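Long-range contact in Xyn30D (Paenibacillus barcinonensis, PDB 4QB6), which probably cleaves glucuronoxylan as a family 30 xylanase, the part crystallised here being its calcium-containing CBM35 module, which binds the glucuronic acid of aldouronic acid: residues A[92-97]-A[156-161]. Residues are numbered along the deposited sequence; the frame is centred on the assembly and turned at random.
With CA (calcium ion), chain D.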
loop_
_atom_site.group_PDB
_atom_site.type_symbol
_atom_site.label_atom_id
_atom_site.label_comp_id
_atom_site.label_asym_id
_atom_site.label_seq_id
_atom_site.Cartn_x
_atom_site.Cartn_y
_atom_site.Cartn_z
ATOM N N LYS A 92 7.506 -2.629 -1.027
ATOM C CA LYS A 92 7.352 -2.208 -2.406
ATOM C C LYS A 92 5.901 -2.243 -2.792
ATOM O O LYS A 92 5.283 -3.307 -2.838
ATOM C CB LYS A 92 8.202 -3.092 -3.313
ATOM C CG LYS A 92 8.084 -2.739 -4.796
ATOM C CD LYS A 92 9.055 -3.543 -5.652
ATOM C CE LYS A 92 8.796 -5.019 -5.613
ATOM N NZ LYS A 92 9.819 -5.727 -6.445
ATOM N N PHE A 93 5.319 -1.083 -3.043
ATOM C CA PHE A 93 3.937 -0.927 -3.446
ATOM C C PHE A 93 3.834 -1.003 -4.945
ATOM O O PHE A 93 4.611 -0.323 -5.632
ATOM C CB PHE A 93 3.414 0.463 -3.030
ATOM C CG PHE A 93 3.447 0.719 -1.553
ATOM C CD1 PHE A 93 4.571 1.257 -0.946
ATOM C CD2 PHE A 93 2.358 0.413 -0.753
ATOM C CE1 PHE A 93 4.581 1.496 0.403
ATOM C CE2 PHE A 93 2.401 0.636 0.606
ATOM C CZ PHE A 93 3.520 1.173 1.176
ATOM N N ARG A 94 2.915 -1.781 -5.479
ATOM C CA ARG A 94 2.585 -1.776 -6.909
ATOM C C ARG A 94 1.273 -1.037 -7.025
ATOM O O ARG A 94 0.272 -1.426 -6.395
ATOM C CB ARG A 94 2.486 -3.179 -7.479
ATOM C CG ARG A 94 2.299 -3.191 -9.003
ATOM C CD ARG A 94 2.498 -4.588 -9.562
ATOM N NE ARG A 94 2.536 -4.628 -11.041
ATOM C CZ ARG A 94 1.512 -4.919 -11.804
ATOM N NH1 ARG A 94 0.324 -5.126 -11.297
ATOM N NH2 ARG A 94 1.649 -4.975 -13.131
ATOM N N TYR A 95 1.258 0.041 -7.809
ATOM C CA TYR A 95 0.143 0.992 -7.820
ATOM C C TYR A 95 0.003 1.674 -9.147
ATOM O O TYR A 95 0.952 1.680 -9.941
ATOM C CB TYR A 95 0.342 2.058 -6.706
ATOM C CG TYR A 95 1.404 3.083 -7.031
ATOM C CD1 TYR A 95 2.757 2.837 -6.812
ATOM C CD2 TYR A 95 1.062 4.308 -7.584
ATOM C CE1 TYR A 95 3.713 3.775 -7.143
ATOM C CE2 TYR A 95 2.015 5.245 -7.903
ATOM C CZ TYR A 95 3.332 4.965 -7.702
ATOM O OH TYR A 95 4.316 5.911 -8.011
ATOM N N ALA A 96 -1.144 2.296 -9.382
ATOM C CA ALA A 96 -1.360 3.079 -10.593
ATOM C C ALA A 96 -1.881 4.423 -10.196
ATOM O O ALA A 96 -2.656 4.560 -9.243
ATOM C CB ALA A 96 -2.321 2.359 -11.523
ATOM N N LEU A 97 -1.471 5.445 -10.919
ATOM C CA LEU A 97 -1.892 6.824 -10.633
ATOM C C LEU A 97 -1.807 7.624 -11.922
ATOM O O LEU A 97 -0.698 7.917 -12.373
ATOM C CB LEU A 97 -1.019 7.416 -9.515
ATOM C CG LEU A 97 -1.272 8.868 -9.135
ATOM C CD1 LEU A 97 -2.736 9.154 -8.885
ATOM C CD2 LEU A 97 -0.441 9.214 -7.907
ATOM N N MET A 156 -4.270 0.749 -5.617
ATOM C CA MET A 156 -3.235 -0.039 -4.961
ATOM C C MET A 156 -3.412 -1.500 -5.266
ATOM O O MET A 156 -4.462 -2.087 -4.965
ATOM C CB MET A 156 -3.289 0.180 -3.447
ATOM C CG MET A 156 -2.136 -0.453 -2.687
ATOM S SD MET A 156 -0.511 0.131 -3.153
ATOM C CE MET A 156 -0.544 1.805 -2.720
ATOM N N ASP A 157 -2.404 -2.115 -5.872
ATOM C CA ASP A 157 -2.508 -3.519 -6.292
ATOM C C ASP A 157 -2.051 -4.491 -5.231
ATOM O O ASP A 157 -2.756 -5.463 -4.939
ATOM C CB ASP A 157 -1.711 -3.727 -7.581
ATOM C CG ASP A 157 -1.900 -5.090 -8.180
ATOM O OD1 ASP A 157 -2.888 -5.779 -7.885
ATOM O OD2 ASP A 157 -1.012 -5.445 -8.976
ATOM N N ASN A 158 -0.881 -4.259 -4.686
ATOM C CA ASN A 158 -0.246 -5.208 -3.757
ATOM C C ASN A 158 0.925 -4.526 -3.103
ATOM O O ASN A 158 1.318 -3.414 -3.525
ATOM C CB ASN A 158 0.159 -6.539 -4.474
ATOM C CG ASN A 158 1.302 -6.394 -5.444
ATOM O OD1 ASN A 158 1.279 -6.969 -6.559
ATOM N ND2 ASN A 158 2.295 -5.743 -5.049
ATOM N N ILE A 159 1.464 -5.153 -2.072
ATOM C CA ILE A 159 2.775 -4.818 -1.539
ATOM C C ILE A 159 3.652 -6.044 -1.521
ATOM O O ILE A 159 3.164 -7.200 -1.448
ATOM C CB ILE A 159 2.734 -4.232 -0.123
ATOM C CG1 ILE A 159 2.050 -5.190 0.861
ATOM C CG2 ILE A 159 2.083 -2.879 -0.172
ATOM C CD1 ILE A 159 2.117 -4.752 2.296
ATOM N N THR A 160 4.947 -5.829 -1.639
ATOM C CA THR A 160 5.942 -6.906 -1.442
ATOM C C THR A 160 6.840 -6.473 -0.331
ATOM O O THR A 160 7.344 -5.337 -0.342
ATOM C CB THR A 160 6.717 -7.194 -2.711
ATOM O OG1 THR A 160 5.806 -7.537 -3.755
ATOM C CG2 THR A 160 7.713 -8.334 -2.516
ATOM N N VAL A 161 7.089 -7.339 0.632
ATOM C CA VAL A 161 7.911 -7.031 1.806
ATOM C C VAL A 161 9.127 -7.928 1.747
ATOM O O VAL A 161 8.997 -9.157 1.614
ATOM C CB VAL A 161 7.128 -7.303 3.100
ATOM C CG1 VAL A 161 7.963 -6.969 4.319
ATOM C CG2 VAL A 161 5.823 -6.507 3.090
HETATM CA CA CA D . -4.061 -7.092 -6.468
HETATM O O HOH W 1 4.869 -5.175 -4.955
#
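Arg94 faces both Asp157 and Asn158, which identifies a classic beta bulge in the antiparallel pairing of strands 87-96 and 155-163, the two inner strands of the four-stranded sheet in this beta-sandwich binding module. The backbone bonds confirm it: Asn158 O accepts from Arg94 N at 3.0 Å, whereas Arg94 O accepts from Asp157 N at 2.8 Å. Beyond the bulge, Lys92 and Thr160 form a regular hydrogen-bonded pair.

Within the bulge Asp157 lies alongside Arg94, and its carboxylate forms a salt bridge with the guanidinium, Arg94 NH1 lying 2.7 Å from Asp157 OD2. The carboxylate oxygen sits at the guanidinium edge, only 4° out of its plane, although the two flat groups are inclined by 56°. An extended chain, with CG anti to the backbone N (chi1 -174°), carries the guanidinium alongside the aspartate; NH1 also donates to Gly59 O.

On the other face, Phe93, Met156 and Ile159 pack into the core. Met156 bends at chi2 and chi3, bringing SD to the edge of the Phe93 ring, 5.0 Å from its centroid, a Met-aromatic contact. Ile159 CG2 approaches CD2 of the same ring obliquely at 3.4 Å, while Phe119 makes edge-to-face contacts with both Phe93 and Tyr95.

A water bridges the strands on the Arg94 side, donating to Lys92 O, meeting Thr160 OG1, which is also hydrogen-bonded to Thr39 OG1, and weakly accepting from Asn158 ND2.

A calcium ion ties the bulge to the end of strand 38-41, through Glu41, and to the chain that follows, through Glu43, Thr61 and Gly64. Asp157 binds the ion twice, through its backbone O and, at 2.3 Å, through OD1, leaving OD2 to meet Arg94 NH1.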